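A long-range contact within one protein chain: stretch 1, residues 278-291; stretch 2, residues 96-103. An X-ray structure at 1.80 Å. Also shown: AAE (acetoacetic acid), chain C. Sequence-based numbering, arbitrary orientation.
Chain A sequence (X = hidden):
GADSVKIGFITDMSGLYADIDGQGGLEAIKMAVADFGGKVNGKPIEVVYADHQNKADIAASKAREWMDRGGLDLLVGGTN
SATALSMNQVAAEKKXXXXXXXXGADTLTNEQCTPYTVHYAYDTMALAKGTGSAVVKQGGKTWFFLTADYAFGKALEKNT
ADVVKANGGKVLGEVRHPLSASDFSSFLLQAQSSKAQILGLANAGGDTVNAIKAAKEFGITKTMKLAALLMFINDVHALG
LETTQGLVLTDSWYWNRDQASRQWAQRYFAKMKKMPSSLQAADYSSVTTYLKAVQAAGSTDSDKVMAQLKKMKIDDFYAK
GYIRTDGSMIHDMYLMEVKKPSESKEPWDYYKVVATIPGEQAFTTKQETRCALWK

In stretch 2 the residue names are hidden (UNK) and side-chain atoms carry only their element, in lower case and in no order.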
# COMPACT_ATOMS: atom_id res chain seq x y z
N SER A 278 -3.42 1.68 7.46
CA SER A 278 -2.52 0.53 7.37
C SER A 278 -1.08 0.93 6.87
O SER A 278 -0.10 0.29 7.24
CB SER A 278 -3.12 -0.56 6.48
OG SER A 278 -3.30 -0.09 5.15
N LEU A 279 -0.97 1.99 6.07
CA LEU A 279 0.33 2.46 5.61
C LEU A 279 1.14 3.08 6.73
O LEU A 279 2.33 2.86 6.84
CB LEU A 279 0.18 3.44 4.43
CG LEU A 279 -0.64 2.97 3.25
CD1 LEU A 279 -0.62 4.03 2.18
CD2 LEU A 279 -0.14 1.61 2.68
N GLN A 280 0.50 3.91 7.55
CA GLN A 280 1.15 4.56 8.66
C GLN A 280 1.63 3.54 9.71
O GLN A 280 2.77 3.62 10.18
CB GLN A 280 0.22 5.65 9.22
CG GLN A 280 0.12 6.85 8.24
CD GLN A 280 -1.20 7.58 8.19
OE1 GLN A 280 -2.21 7.16 8.77
NE2 GLN A 280 -1.19 8.72 7.47
N ALA A 281 0.78 2.55 9.99
CA ALA A 281 1.19 1.38 10.80
C ALA A 281 2.37 0.62 10.22
O ALA A 281 3.38 0.34 10.91
CB ALA A 281 -0.04 0.41 10.99
N ALA A 282 2.27 0.28 8.94
CA ALA A 282 3.36 -0.43 8.23
C ALA A 282 4.67 0.36 8.19
O ALA A 282 5.75 -0.23 8.32
CB ALA A 282 2.91 -0.79 6.83
N ASP A 283 4.59 1.70 8.04
CA ASP A 283 5.78 2.55 8.10
C ASP A 283 6.55 2.32 9.41
O ASP A 283 7.79 2.12 9.40
CB ASP A 283 5.43 4.05 8.00
CG ASP A 283 4.94 4.50 6.62
OD1 ASP A 283 5.28 3.87 5.60
OD2 ASP A 283 4.20 5.55 6.59
N TYR A 284 5.83 2.38 10.54
CA TYR A 284 6.42 2.16 11.85
C TYR A 284 7.01 0.74 11.91
O TYR A 284 8.17 0.55 12.30
CB TYR A 284 5.40 2.41 12.95
CG TYR A 284 5.87 2.15 14.37
CD1 TYR A 284 6.14 0.88 14.82
CD2 TYR A 284 6.05 3.21 15.27
CE1 TYR A 284 6.57 0.64 16.12
CE2 TYR A 284 6.44 2.97 16.60
CZ TYR A 284 6.73 1.69 16.99
OH TYR A 284 7.15 1.44 18.25
N SER A 285 6.24 -0.26 11.50
CA SER A 285 6.68 -1.65 11.62
C SER A 285 7.92 -1.94 10.79
O SER A 285 8.81 -2.66 11.21
CB SER A 285 5.53 -2.60 11.19
OG SER A 285 5.95 -3.95 11.16
N SER A 286 7.95 -1.40 9.58
CA SER A 286 9.04 -1.64 8.63
C SER A 286 10.34 -1.08 9.19
O SER A 286 11.41 -1.70 9.05
CB SER A 286 8.73 -1.04 7.23
OG SER A 286 8.76 0.36 7.30
N VAL A 287 10.28 0.07 9.89
CA VAL A 287 11.46 0.65 10.51
C VAL A 287 11.96 -0.20 11.69
O VAL A 287 13.16 -0.45 11.83
CB VAL A 287 11.21 2.14 10.90
CG1 VAL A 287 12.32 2.71 11.81
CG2 VAL A 287 11.10 2.96 9.57
N THR A 288 11.05 -0.66 12.52
CA THR A 288 11.40 -1.59 13.54
C THR A 288 12.10 -2.84 12.96
O THR A 288 13.13 -3.27 13.46
CB THR A 288 10.19 -2.00 14.38
OG1 THR A 288 9.51 -0.84 14.85
CG2 THR A 288 10.65 -2.85 15.55
N THR A 289 11.53 -3.38 11.89
CA THR A 289 12.10 -4.56 11.22
C THR A 289 13.51 -4.29 10.69
O THR A 289 14.43 -5.09 10.89
CB THR A 289 11.12 -5.04 10.15
OG1 THR A 289 9.92 -5.47 10.83
CG2 THR A 289 11.75 -6.16 9.29
N TYR A 290 13.69 -3.17 9.98
CA TYR A 290 15.03 -2.78 9.53
C TYR A 290 16.01 -2.66 10.70
O TYR A 290 17.12 -3.18 10.64
CB TYR A 290 14.97 -1.47 8.77
CG TYR A 290 16.31 -0.94 8.40
CD1 TYR A 290 17.02 -1.47 7.34
CD2 TYR A 290 16.90 0.09 9.15
CE1 TYR A 290 18.30 -0.97 7.02
CE2 TYR A 290 18.15 0.58 8.85
CZ TYR A 290 18.85 0.03 7.79
OH TYR A 290 20.10 0.47 7.47
N LEU A 291 15.63 -1.91 11.74
CA LEU A 291 16.54 -1.66 12.85
C LEU A 291 16.92 -2.97 13.55
O LEU A 291 18.07 -3.13 13.95
CB LEU A 291 16.02 -0.61 13.84
CG LEU A 291 15.90 0.83 13.26
CD1 LEU A 291 15.17 1.77 14.23
CD2 LEU A 291 17.26 1.38 12.88
N UNK A 96 21.50 -0.58 -2.18
CA UNK A 96 21.05 -0.01 -0.92
C UNK A 96 19.71 -0.59 -0.55
O UNK A 96 18.87 -0.81 -1.41
n UNK A 96 25.64 2.59 0.11
c UNK A 96 22.15 2.25 -1.34
c UNK A 96 20.89 1.49 -1.00
c UNK A 96 24.44 2.93 -0.68
c UNK A 96 23.21 2.13 -0.26
N UNK A 97 19.50 -0.83 0.74
CA UNK A 97 18.26 -1.40 1.22
C UNK A 97 17.06 -0.46 1.02
O UNK A 97 17.07 0.71 1.43
c UNK A 97 16.99 -2.41 3.23
c UNK A 97 19.54 -2.82 2.92
c UNK A 97 18.35 -1.82 2.72
N UNK A 98 16.03 -0.99 0.37
CA UNK A 98 14.87 -0.24 -0.03
C UNK A 98 13.61 -0.99 0.43
O UNK A 98 13.33 -2.11 -0.04
c UNK A 98 11.37 1.78 -3.31
c UNK A 98 11.91 0.63 -3.85
o UNK A 98 10.26 2.31 -3.90
c UNK A 98 13.02 0.06 -3.27
c UNK A 98 11.95 2.37 -2.18
c UNK A 98 13.61 0.60 -2.14
c UNK A 98 14.87 -0.05 -1.54
c UNK A 98 13.07 1.77 -1.60
N UNK A 99 12.85 -0.37 1.33
CA UNK A 99 11.61 -0.95 1.77
C UNK A 99 10.47 -0.05 1.33
O UNK A 99 10.40 1.13 1.70
c UNK A 99 12.76 -2.01 3.69
c UNK A 99 11.58 -1.14 3.28
c UNK A 99 10.26 -1.81 3.68
c UNK A 99 12.86 -2.22 5.21
N UNK A 100 9.61 -0.58 0.48
CA UNK A 100 8.45 0.16 0.02
C UNK A 100 7.17 -0.23 0.75
O UNK A 100 6.83 -1.42 0.84
o UNK A 100 5.99 0.82 -1.69
c UNK A 100 7.17 1.01 -1.95
n UNK A 100 7.61 2.12 -2.57
c UNK A 100 8.23 0.02 -1.47
N UNK A 101 6.50 0.78 1.32
CA UNK A 101 5.23 0.56 2.01
C UNK A 101 4.03 1.09 1.21
O UNK A 101 3.04 0.37 0.98
c UNK A 101 3.79 1.38 3.94
c UNK A 101 6.07 0.51 4.43
c UNK A 101 7.46 0.41 4.11
c UNK A 101 5.22 1.27 3.40
N UNK A 102 4.09 2.36 0.80
CA UNK A 102 2.88 3.01 0.33
C UNK A 102 2.39 2.61 -1.05
O UNK A 102 1.19 2.77 -1.33
N UNK A 103 3.28 2.10 -1.89
CA UNK A 103 2.98 1.80 -3.28
C UNK A 103 2.53 0.36 -3.43
O UNK A 103 2.93 -0.51 -2.68
c UNK A 103 4.19 2.08 -4.19
O1 AAE C . 0.84 2.40 -5.72
C2 AAE C . 0.16 3.44 -5.82
O3 AAE C . 0.41 4.33 -6.66
C4 AAE C . -1.04 3.59 -4.91
C5 AAE C . -0.68 4.32 -3.64
O8 AAE C . 0.51 4.52 -3.32
C9 AAE C . -1.84 4.63 -2.73

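Position 96 has four carbons in an unbranched row ending in a nitrogen. The chain reaches nothing on stretch 1. This is a lysine, Lys96.

Position 97 has three carbons, one carrying the other two. The side chain points toward the helix, and one of its methyl carbons meets the ring of Tyr290 obliquely. A short fork of carbon alone is valine, Val97. CG1 of Val97 lies 4.2 Å from CD1 of Tyr290.

Position 98 has one carbon, then a six-carbon ring bearing an oxygen. It is out of reach of stretch 1. This is Tyr98.

Position 99 has four carbons, forked at the first, with one arm two carbons long. Its side chain points toward the helix and meets Ser286 and Tyr290. That fork is isoleucine, Ile99. Its CG2 lies 3.9 Å from CB of Ser286, and its CD1 lies 4.2 Å from CB of Tyr290.

Position 100 has two carbons, the second carrying one oxygen and one nitrogen. Its CA-to-CB bond points away from the helix, and it makes no contact there. The terminal amide identifies Asn100. It works within its own stretch: ND2 donates to OH of Tyr98 at 3.0 Å, and OD1 accepts from N of position 103, also at 3.0 Å.

Position 101 again has four carbons, forked at the first, one arm two carbons long. They touch Leu279, Ala282, Asp283 and Ser286. It is a second isoleucine, Ile101. Its CG2 sits 3.7 Å from CB of Ala282, 4.1 Å from CD2 of Leu279 and 3.3 Å from OD1 of Asp283. Its CD1 is 3.4 Å from OG of Ser286. That hydroxyl donates to O of Asp283 at 2.9 Å, so its proton is used inside the helix.

Position 102 has no side-chain atoms. Its backbone touches Leu279. It is Gly102. Its CA packs 4.1 Å from CD2 of Leu279, and its O lies 2.7 Å from O8 of the acetoacetic acid.

Position 103 has a single side-chain carbon, which points away from the helix. It is Ala103. Its CA is 3.3 Å from O1 of the ligand.

The contact is packing without hydrogen bonds between the stretches. Strand and helix run nearly antiparallel, at 156°, so rising numbers in one meet falling numbers in the other. The side chains of Val97, Ile99 and Ile101, every second residue, point toward the helix; Ile101 lies just past the strand's end. They meet Tyr290, Ser286, Ala282 and Leu279, spaced three or four residues apart on one helical side. Ile101 has the largest covered area. Together the stretches bury 378 Å². In the loop after Ile101, Gly102 touches both Leu279 and the ligand.

Stretch 2 96-103: KVYINIGA
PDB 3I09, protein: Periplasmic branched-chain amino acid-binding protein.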